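Local coordinates for sterol regulatory element-binding protein cleavage-activating protein (PDB 4YHC), which escorts the membrane-bound transcription factor sre1 for processing at low sterol and low oxygen, the part crystallised being its cytoplasmic WD40 domain, at residues Glu18-Glu23 against Tyr363-Arg368; Ser90-Asp95 against Leu140-Ser145; Asn345-Glu350 against Lys420-Lys425. The protein carries 9 engineered substitutions. All blocks are in the same frame, centred on the assembly; numbering follows the deposited sequence.

Interaction 1 (Glu18-Glu23 against Tyr363-Arg368)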
loop_
_atom_site.group_PDB
_atom_site.type_symbol
_atom_site.label_atom_id
_atom_site.label_comp_id
_atom_site.label_asym_id
_atom_site.label_seq_id
_atom_site.Cartn_x
_atom_site.Cartn_y
_atom_site.Cartn_z
ATOM N N GLU A 18 -12.021 -23.142 7.995
ATOM C CA GLU A 18 -13.104 -22.252 8.192
ATOM C C GLU A 18 -12.682 -20.766 8.226
ATOM O O GLU A 18 -13.394 -19.897 7.751
ATOM C CB GLU A 18 -13.831 -22.640 9.492
ATOM C CG GLU A 18 -15.135 -21.878 9.612
ATOM C CD GLU A 18 -15.926 -22.244 10.857
ATOM O OE1 GLU A 18 -16.563 -21.314 11.370
ATOM O OE2 GLU A 18 -15.895 -23.434 11.288
ATOM N N LYS A 19 -11.554 -20.485 8.852
ATOM C CA LYS A 19 -11.009 -19.129 8.962
ATOM C C LYS A 19 -10.484 -18.549 7.642
ATOM O O LYS A 19 -10.292 -17.348 7.524
ATOM C CB LYS A 19 -9.882 -19.153 9.960
ATOM C CG LYS A 19 -10.457 -19.427 11.335
ATOM C CD LYS A 19 -9.526 -19.280 12.482
ATOM C CE LYS A 19 -8.217 -19.974 12.253
ATOM N NZ LYS A 19 -7.239 -19.393 13.197
ATOM N N PHE A 20 -10.215 -19.405 6.667
ATOM C CA PHE A 20 -9.844 -18.946 5.314
ATOM C C PHE A 20 -11.075 -18.563 4.501
ATOM O O PHE A 20 -11.939 -19.401 4.143
ATOM C CB PHE A 20 -9.004 -20.063 4.605
ATOM C CG PHE A 20 -8.525 -19.695 3.220
ATOM C CD1 PHE A 20 -8.292 -18.413 2.860
ATOM C CD2 PHE A 20 -8.286 -20.692 2.281
ATOM C CE1 PHE A 20 -7.817 -18.120 1.595
ATOM C CE2 PHE A 20 -7.867 -20.401 1.019
ATOM C CZ PHE A 20 -7.607 -19.097 0.664
ATOM N N ARG A 21 -11.210 -17.284 4.185
ATOM C CA ARG A 21 -12.510 -16.781 3.681
ATOM C C ARG A 21 -12.353 -16.000 2.406
ATOM O O ARG A 21 -11.386 -15.210 2.246
ATOM C CB ARG A 21 -13.176 -15.823 4.694
ATOM C CG ARG A 21 -13.620 -16.441 6.023
ATOM C CD ARG A 21 -14.836 -17.348 5.882
ATOM N NE ARG A 21 -16.029 -16.627 5.429
ATOM C CZ ARG A 21 -16.842 -15.904 6.189
ATOM N NH1 ARG A 21 -16.598 -15.742 7.478
ATOM N NH2 ARG A 21 -17.865 -15.270 5.627
ATOM N N ILE A 22 -13.353 -16.107 1.549
ATOM C CA ILE A 22 -13.485 -15.190 0.406
ATOM C C ILE A 22 -14.883 -14.728 0.326
ATOM O O ILE A 22 -15.786 -15.538 0.471
ATOM C CB ILE A 22 -13.087 -15.831 -0.929
ATOM C CG1 ILE A 22 -13.485 -14.955 -2.087
ATOM C CG2 ILE A 22 -13.650 -17.223 -1.058
ATOM C CD1 ILE A 22 -12.792 -15.248 -3.413
ATOM N N GLU A 23 -15.104 -13.436 0.139
ATOM C CA GLU A 23 -16.433 -12.940 -0.114
ATOM C C GLU A 23 -16.372 -11.754 -1.091
ATOM O O GLU A 23 -15.467 -10.927 -0.982
ATOM C CB GLU A 23 -17.112 -12.413 1.192
ATOM C CG GLU A 23 -17.301 -13.407 2.334
ATOM C CD GLU A 23 -18.369 -14.460 2.060
ATOM O OE1 GLU A 23 -18.359 -15.477 2.767
ATOM O OE2 GLU A 23 -19.186 -14.288 1.139
ATOM N N TYR A 363 0.954 -13.025 5.459
ATOM C CA TYR A 363 0.197 -13.910 4.599
ATOM C C TYR A 363 0.261 -13.455 3.131
ATOM O O TYR A 363 0.255 -12.202 2.811
ATOM C CB TYR A 363 -1.239 -13.892 5.014
ATOM C CG TYR A 363 -1.526 -14.408 6.389
ATOM C CD1 TYR A 363 -1.699 -15.763 6.616
ATOM C CD2 TYR A 363 -1.622 -13.559 7.464
ATOM C CE1 TYR A 363 -1.896 -16.288 7.868
ATOM C CE2 TYR A 363 -1.839 -14.079 8.744
ATOM C CZ TYR A 363 -1.977 -15.440 8.924
ATOM O OH TYR A 363 -2.238 -15.967 10.131
ATOM N N ILE A 364 0.333 -14.439 2.238
ATOM C CA ILE A 364 0.136 -14.189 0.814
ATOM C C ILE A 364 -1.211 -14.800 0.403
ATOM O O ILE A 364 -1.519 -15.931 0.769
ATOM C CB ILE A 364 1.232 -14.826 -0.050
ATOM C CG1 ILE A 364 2.596 -14.515 0.484
ATOM C CG2 ILE A 364 1.090 -14.414 -1.534
ATOM C CD1 ILE A 364 3.643 -15.411 -0.072
ATOM N N PHE A 365 -1.976 -14.084 -0.399
ATOM C CA PHE A 365 -3.226 -14.600 -0.930
ATOM C C PHE A 365 -3.201 -14.494 -2.407
ATOM O O PHE A 365 -2.604 -13.576 -2.975
ATOM C CB PHE A 365 -4.420 -13.825 -0.402
ATOM C CG PHE A 365 -4.541 -13.836 1.136
ATOM C CD1 PHE A 365 -5.185 -14.897 1.788
ATOM C CD2 PHE A 365 -4.046 -12.813 1.897
ATOM C CE1 PHE A 365 -5.329 -14.934 3.183
ATOM C CE2 PHE A 365 -4.184 -12.841 3.310
ATOM C CZ PHE A 365 -4.805 -13.903 3.951
ATOM N N GLY A 366 -3.931 -15.384 -3.049
ATOM C CA GLY A 366 -4.003 -15.346 -4.468
ATOM C C GLY A 366 -5.230 -15.959 -5.055
ATOM O O GLY A 366 -5.908 -16.721 -4.378
ATOM N N MET A 367 -5.490 -15.664 -6.355
ATOM C CA MET A 367 -6.591 -16.246 -7.088
ATOM C C MET A 367 -6.160 -16.548 -8.539
ATOM O O MET A 367 -5.514 -15.708 -9.173
ATOM C CB MET A 367 -7.770 -15.278 -7.145
ATOM C CG MET A 367 -8.492 -15.076 -5.834
ATOM S SD MET A 367 -10.103 -14.255 -6.012
ATOM C CE MET A 367 -11.074 -15.509 -6.842
ATOM N N ARG A 368 -6.573 -17.685 -9.070
ATOM C CA ARG A 368 -6.400 -18.014 -10.534
ATOM C C ARG A 368 -7.633 -18.688 -11.091
ATOM O O ARG A 368 -8.268 -19.488 -10.377
ATOM C CB ARG A 368 -5.241 -18.951 -10.824
ATOM C CG ARG A 368 -5.026 -20.048 -9.830
ATOM C CD ARG A 368 -3.769 -20.822 -10.187
ATOM N NE ARG A 368 -3.989 -21.678 -11.311
ATOM C CZ ARG A 368 -4.224 -22.981 -11.226
ATOM N NH1 ARG A 368 -4.242 -23.623 -10.051
ATOM N NH2 ARG A 368 -4.431 -23.649 -12.341
#
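The ring of Phe20 overlaps the rim of the Phe365 ring, its CE1 lying 4.2 Å from CD1 of Phe365. CE1 of Phe20 sits at the edge of the Phe365 ring, near its plane; the two side chains slide past one another in opposite directions and no stack forms. Phe20 gets there because CG is anti to the backbone N (chi1 -178°), which swings the ring across the gap although its CB does not face the other strand. Two residues on, Ile22 and Met367 meet tip to tip: CD1 of Ile22 is 3.8 Å from CE of Met367 and 3.9 Å from its SD. The bend at chi3 (69°) turns the terminal CE of Met367 towards Ile22; SD, placed by the earlier torsions, lies alongside. No hydrogen bond joins the segments; the contact is wholly apolar and mostly buried. Strand 20-24 pairs with strand 456-462 at the edge of one sheet, whereas strand 363-374 runs inside the next, as in face-to-face packing of adjacent WD40 blades. Val460, which touches both phenylalanines, and Met414 of strand 406-416 close around the rings, while Ile451 and Leu453 of strand 448-453 pack on Met367.

Interaction 2 (Ser90-Asp95 against Leu140-Ser145)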
loop_
_atom_site.group_PDB
_atom_site.type_symbol
_atom_site.label_atom_id
_atom_site.label_comp_id
_atom_site.label_asym_id
_atom_site.label_seq_id
_atom_site.Cartn_x
_atom_site.Cartn_y
_atom_site.Cartn_z
ATOM N N SER A 90 -9.635 12.994 -2.056
ATOM C CA SER A 90 -9.264 14.011 -3.043
ATOM C C SER A 90 -9.255 13.410 -4.390
ATOM O O SER A 90 -8.555 12.430 -4.601
ATOM C CB SER A 90 -7.859 14.598 -2.832
ATOM O OG SER A 90 -6.876 13.567 -2.759
ATOM N N LEU A 91 -10.034 13.986 -5.297
ATOM C CA LEU A 91 -10.098 13.547 -6.687
ATOM C C LEU A 91 -9.493 14.662 -7.570
ATOM O O LEU A 91 -9.807 15.830 -7.385
ATOM C CB LEU A 91 -11.534 13.321 -7.095
ATOM C CG LEU A 91 -12.413 12.281 -6.423
ATOM C CD1 LEU A 91 -13.797 12.350 -7.042
ATOM C CD2 LEU A 91 -11.807 10.901 -6.627
ATOM N N PHE A 92 -8.655 14.297 -8.522
ATOM C CA PHE A 92 -8.048 15.256 -9.412
ATOM C C PHE A 92 -8.438 14.930 -10.828
ATOM O O PHE A 92 -8.164 13.815 -11.327
ATOM C CB PHE A 92 -6.505 15.185 -9.332
ATOM C CG PHE A 92 -5.939 15.832 -8.097
ATOM C CD1 PHE A 92 -6.104 15.236 -6.853
ATOM C CD2 PHE A 92 -5.212 17.042 -8.189
ATOM C CE1 PHE A 92 -5.617 15.837 -5.720
ATOM C CE2 PHE A 92 -4.722 17.630 -7.059
ATOM C CZ PHE A 92 -4.944 17.047 -5.820
ATOM N N SER A 93 -9.087 15.884 -11.487
ATOM C CA SER A 93 -9.252 15.821 -12.945
ATOM C C SER A 93 -8.044 16.494 -13.602
ATOM O O SER A 93 -7.059 16.813 -12.907
ATOM C CB SER A 93 -10.571 16.495 -13.350
ATOM O OG SER A 93 -10.528 17.892 -13.012
ATOM N N LYS A 94 -8.078 16.715 -14.929
ATOM C CA LYS A 94 -6.976 17.377 -15.584
ATOM C C LYS A 94 -6.748 18.820 -15.090
ATOM O O LYS A 94 -5.609 19.275 -15.074
ATOM C CB LYS A 94 -7.117 17.351 -17.118
ATOM C CG LYS A 94 -8.283 18.163 -17.679
ATOM C CD LYS A 94 -8.445 18.007 -19.206
ATOM C CE LYS A 94 -9.845 18.477 -19.634
ATOM N NZ LYS A 94 -10.260 18.025 -20.995
ATOM N N ASP A 95 -7.805 19.514 -14.670
ATOM C CA ASP A 95 -7.673 20.899 -14.221
ATOM C C ASP A 95 -8.290 21.225 -12.881
ATOM O O ASP A 95 -8.193 22.370 -12.432
ATOM C CB ASP A 95 -8.231 21.889 -15.263
ATOM C CG ASP A 95 -9.674 21.650 -15.626
ATOM O OD1 ASP A 95 -10.464 21.149 -14.809
ATOM O OD2 ASP A 95 -10.028 21.973 -16.783
ATOM N N LEU A 140 -1.386 18.675 1.212
ATOM C CA LEU A 140 -1.776 17.868 0.090
ATOM C C LEU A 140 -0.676 18.011 -0.922
ATOM O O LEU A 140 -0.457 19.131 -1.463
ATOM C CB LEU A 140 -3.088 18.350 -0.535
ATOM C CG LEU A 140 -4.225 17.440 -0.919
ATOM C CD1 LEU A 140 -5.173 18.141 -1.906
ATOM C CD2 LEU A 140 -3.812 16.073 -1.430
ATOM N N VAL A 141 0.003 16.912 -1.219
ATOM C CA VAL A 141 1.164 16.963 -2.089
ATOM C C VAL A 141 0.828 16.357 -3.435
ATOM O O VAL A 141 0.289 15.240 -3.549
ATOM C CB VAL A 141 2.342 16.218 -1.453
ATOM C CG1 VAL A 141 3.580 16.250 -2.343
ATOM C CG2 VAL A 141 2.660 16.814 -0.071
ATOM N N VAL A 142 1.184 17.077 -4.479
ATOM C CA VAL A 142 0.946 16.654 -5.823
ATOM C C VAL A 142 2.258 16.529 -6.532
ATOM O O VAL A 142 3.000 17.517 -6.672
ATOM C CB VAL A 142 0.067 17.696 -6.561
ATOM C CG1 VAL A 142 -0.216 17.245 -7.981
ATOM C CG2 VAL A 142 -1.241 17.832 -5.827
ATOM N N VAL A 143 2.563 15.321 -6.966
ATOM C CA VAL A 143 3.820 15.026 -7.602
ATOM C C VAL A 143 3.585 14.703 -9.061
ATOM O O VAL A 143 2.762 13.832 -9.405
ATOM C CB VAL A 143 4.575 13.843 -6.926
ATOM C CG1 VAL A 143 5.920 13.603 -7.599
ATOM C CG2 VAL A 143 4.792 14.118 -5.435
ATOM N N GLU A 144 4.354 15.371 -9.924
ATOM C CA GLU A 144 4.256 15.162 -11.364
ATOM C C GLU A 144 5.438 14.406 -11.892
ATOM O O GLU A 144 6.560 14.591 -11.467
ATOM C CB GLU A 144 4.162 16.484 -12.093
ATOM C CG GLU A 144 2.840 17.197 -11.900
ATOM C CD GLU A 144 2.832 18.528 -12.623
ATOM O OE1 GLU A 144 2.932 18.495 -13.889
ATOM O OE2 GLU A 144 2.748 19.584 -11.924
ATOM N N SER A 145 5.185 13.515 -12.819
ATOM C CA SER A 145 6.310 12.752 -13.393
ATOM C C SER A 145 7.368 13.650 -14.032
ATOM O O SER A 145 8.523 13.259 -14.156
ATOM C CB SER A 145 5.776 11.782 -14.405
ATOM O OG SER A 145 4.714 12.431 -15.059
#
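Ser90 OG is gripped by the indole NE1 of Trp125 and by the backbone carbonyl of Ala81, and it also lies beside Leu140, whose CD2 is 4.2 Å away. The hydroxyl of this buried serine is therefore satisfied from outside the two segments, and towards Leu140 it makes a simple van der Waals contact. With OG held between the backbone N and the carbonyl carbon (chi1 53°), the same oxygen also falls at the edge of the Phe92 ring, in its plane.

Phe92 carries most of the contact. The far end of its ring enters between Leu140 and Val142, two residues of strand 136-144 whose CB atoms both face it. CD1 of Leu140 approaches CZ of Phe92 at 4.1 Å, at the ring edge and near the ring plane, the two side chains coming from opposite directions. CG2 of Val142 is closer, 3.7 Å from CE2 of Phe92 and 3.8 Å from its CZ, on an oblique approach. That methyl stands beside the backbone N of Val142, while CG1 is anti to it (chi1 -179°). All four residues that touch are buried, and no hydrogen bond links the segments.

Segments 90-92 and 140-144 run in roughly the same direction, their axes 29° apart and 10.8 Å at closest approach, a spacing suited to facing sheets and too wide for backbone pairing. They lie in strands 88-92 and 136-144, inner strands of two consecutive four-stranded blades, within the predicted repeats WD 2 and WD 3. Val123 of strand 121-127 touches both Phe92 and Leu140, Tyr113 packs edge-to-face with Phe92, and Leu97 of strand 96-101 adjoins Phe92 within its own blade.

Interaction 3 (Asn345-Glu350 against Lys420-Lys425). Engineered in segment 420-425: Ser424 (natural residue Cys).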
loop_
_atom_site.group_PDB
_atom_site.type_symbol
_atom_site.label_atom_id
_atom_site.label_comp_id
_atom_site.label_asym_id
_atom_site.label_seq_id
_atom_site.Cartn_x
_atom_site.Cartn_y
_atom_site.Cartn_z
ATOM N N ASN A 345 13.139 -17.036 3.527
ATOM C CA ASN A 345 12.271 -18.029 2.948
ATOM C C ASN A 345 11.646 -17.357 1.716
ATOM O O ASN A 345 11.236 -16.214 1.809
ATOM C CB ASN A 345 11.215 -18.443 3.949
ATOM C CG ASN A 345 11.790 -19.307 5.076
ATOM O OD1 ASN A 345 12.280 -20.429 4.838
ATOM N ND2 ASN A 345 11.730 -18.798 6.311
ATOM N N ILE A 346 11.613 -18.063 0.594
ATOM C CA ILE A 346 11.270 -17.506 -0.677
ATOM C C ILE A 346 10.091 -18.273 -1.230
ATOM O O ILE A 346 10.061 -19.493 -1.252
ATOM C CB ILE A 346 12.454 -17.630 -1.654
ATOM C CG1 ILE A 346 13.653 -16.907 -1.116
ATOM C CG2 ILE A 346 12.142 -17.086 -3.040
ATOM C CD1 ILE A 346 14.901 -17.142 -1.960
ATOM N N HIS A 347 9.093 -17.555 -1.682
ATOM C CA HIS A 347 7.936 -18.181 -2.270
ATOM C C HIS A 347 7.753 -17.504 -3.619
ATOM O O HIS A 347 7.578 -16.252 -3.692
ATOM C CB HIS A 347 6.724 -17.927 -1.370
ATOM C CG HIS A 347 5.459 -18.556 -1.852
ATOM N ND1 HIS A 347 5.213 -19.908 -1.760
ATOM C CD2 HIS A 347 4.398 -18.030 -2.513
ATOM C CE1 HIS A 347 4.052 -20.188 -2.330
ATOM N NE2 HIS A 347 3.544 -19.066 -2.793
ATOM N N GLU A 348 7.742 -18.322 -4.672
ATOM C CA GLU A 348 7.571 -17.851 -6.025
ATOM C C GLU A 348 6.181 -18.187 -6.483
ATOM O O GLU A 348 5.745 -19.277 -6.270
ATOM C CB GLU A 348 8.585 -18.574 -6.942
ATOM C CG GLU A 348 8.384 -18.310 -8.439
ATOM C CD GLU A 348 9.620 -18.853 -9.250
ATOM O OE1 GLU A 348 10.065 -18.253 -10.213
ATOM O OE2 GLU A 348 10.234 -19.841 -8.855
ATOM N N VAL A 349 5.503 -17.264 -7.127
ATOM C CA VAL A 349 4.153 -17.481 -7.588
ATOM C C VAL A 349 4.104 -17.709 -9.131
ATOM O O VAL A 349 4.721 -16.941 -9.904
ATOM C CB VAL A 349 3.283 -16.206 -7.292
ATOM C CG1 VAL A 349 1.901 -16.355 -7.886
ATOM C CG2 VAL A 349 3.230 -15.930 -5.818
ATOM N N GLU A 350 3.265 -18.643 -9.557
ATOM C CA GLU A 350 2.987 -18.888 -10.995
ATOM C C GLU A 350 2.238 -17.720 -11.618
ATOM O O GLU A 350 1.425 -17.044 -10.977
ATOM C CB GLU A 350 2.220 -20.197 -11.230
ATOM C CG GLU A 350 0.794 -20.212 -10.693
ATOM C CD GLU A 350 0.080 -21.526 -11.019
ATOM O OE1 GLU A 350 0.496 -22.199 -11.989
ATOM O OE2 GLU A 350 -0.897 -21.890 -10.323
ATOM N N LYS A 420 4.818 -21.636 7.199
ATOM C CA LYS A 420 5.129 -22.321 5.921
ATOM C C LYS A 420 4.021 -23.245 5.426
ATOM O O LYS A 420 4.257 -24.359 4.962
ATOM C CB LYS A 420 6.485 -23.020 5.973
ATOM C CG LYS A 420 7.617 -22.067 6.373
ATOM C CD LYS A 420 8.831 -22.747 7.027
ATOM C CE LYS A 420 10.065 -22.842 6.122
ATOM N NZ LYS A 420 10.365 -24.246 5.704
ATOM N N LYS A 421 2.808 -22.740 5.504
ATOM C CA LYS A 421 1.635 -23.521 5.274
ATOM C C LYS A 421 0.824 -22.909 4.146
ATOM O O LYS A 421 0.479 -21.732 4.203
ATOM C CB LYS A 421 0.796 -23.579 6.564
ATOM C CG LYS A 421 -0.472 -24.456 6.462
ATOM C CD LYS A 421 -0.179 -25.902 6.012
ATOM C CE LYS A 421 -1.424 -26.660 5.521
ATOM N NZ LYS A 421 -2.286 -27.037 6.688
ATOM N N HIS A 422 0.537 -23.720 3.138
ATOM C CA HIS A 422 -0.295 -23.361 2.030
ATOM C C HIS A 422 -1.700 -23.939 2.219
ATOM O O HIS A 422 -1.839 -24.994 2.818
ATOM C CB HIS A 422 0.331 -23.950 0.782
ATOM C CG HIS A 422 -0.180 -23.352 -0.470
ATOM N ND1 HIS A 422 -1.306 -23.823 -1.117
ATOM C CD2 HIS A 422 0.273 -22.308 -1.207
ATOM C CE1 HIS A 422 -1.517 -23.108 -2.209
ATOM N NE2 HIS A 422 -0.567 -22.190 -2.290
ATOM N N ARG A 423 -2.738 -23.228 1.765
ATOM C CA ARG A 423 -4.119 -23.762 1.749
ATOM C C ARG A 423 -4.801 -23.289 0.488
ATOM O O ARG A 423 -4.602 -22.144 0.080
ATOM C CB ARG A 423 -4.916 -23.162 2.891
ATOM C CG ARG A 423 -4.981 -23.991 4.131
ATOM C CD ARG A 423 -5.968 -23.397 5.133
ATOM N NE ARG A 423 -5.254 -22.879 6.285
ATOM C CZ ARG A 423 -4.746 -23.645 7.238
ATOM N NH1 ARG A 423 -4.882 -24.969 7.179
ATOM N NH2 ARG A 423 -4.106 -23.094 8.259
ATOM N N SER A 424 -5.662 -24.099 -0.102
ATOM C CA SER A 424 -6.365 -23.677 -1.284
ATOM C C SER A 424 -7.789 -24.141 -1.234
ATOM O O SER A 424 -8.094 -25.085 -0.549
ATOM C CB SER A 424 -5.698 -24.184 -2.557
ATOM O OG SER A 424 -5.774 -25.589 -2.557
ATOM N N LYS A 425 -8.670 -23.380 -1.876
ATOM C CA LYS A 425 -10.063 -23.696 -1.984
ATOM C C LYS A 425 -10.409 -23.538 -3.460
ATOM O O LYS A 425 -9.949 -22.605 -4.158
ATOM C CB LYS A 425 -10.964 -22.782 -1.117
ATOM C CG LYS A 425 -10.769 -22.938 0.390
ATOM C CD LYS A 425 -11.851 -22.290 1.217
ATOM C CE LYS A 425 -11.681 -22.680 2.708
ATOM N NZ LYS A 425 -12.748 -22.079 3.532
#
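Asn345 OD1 and the CE methylene of Lys420 make the closest approach, at 3.5 Å. This is a polar oxygen against an aliphatic carbon and is not a hydrogen bond; CG of Asn345 follows at 4.1 Å from CE of Lys420. The two side chains cross at about a right angle. A bend at chi3 of Lys420 (106°) sets CE beside the amide oxygen. Lys420 belongs to a G1 beta bulge in which it and Lys421 both face Ser416.

The second pair is aromatic. CE1 of His347 and CD2 of His422 come to 4.5 Å, each oblique to the other ring. NE2 of His347 and NE2 of His422 lie 5.2 Å apart without touching. His347 also stacks on Tyr415 of strand 406-416, the neighbour of strand 421-432 in its sheet. CG of His347 is anti to its backbone N (chi1 -179°), carrying the imidazole across towards His422.

This is a light surface contact between the edge of the mixed sheet and the next one. With neither a salt bridge nor a hydrogen bond across it, it rests on van der Waals packing; the proximity of the imidazoles would probably disfavour both being protonated at once.

Interactions 1 and 3 are neighbours, their centres about 12 Å apart, and both reach the five-stranded sheet containing strands 363-374 and 421-432. They touch directly: Lys425 NZ is 2.9 Å from Phe20 O, probably a hydrogen bond, and Ile364 packs on His347. Interaction 2 lies across the chain's centre, centre to centre about 34 Å from interaction 1 and about 38 Å from interaction 3. Along the chain it is nested within the loop closed by interaction 1 and precedes interaction 3, whose segments alternate with those of interaction 1. Interaction 2 joins consecutive blades, while interaction 1 packs strand 20-24, which completes the C-terminal sheet beside strand 456-462 as in WD40 ring closure, against the preceding sheet.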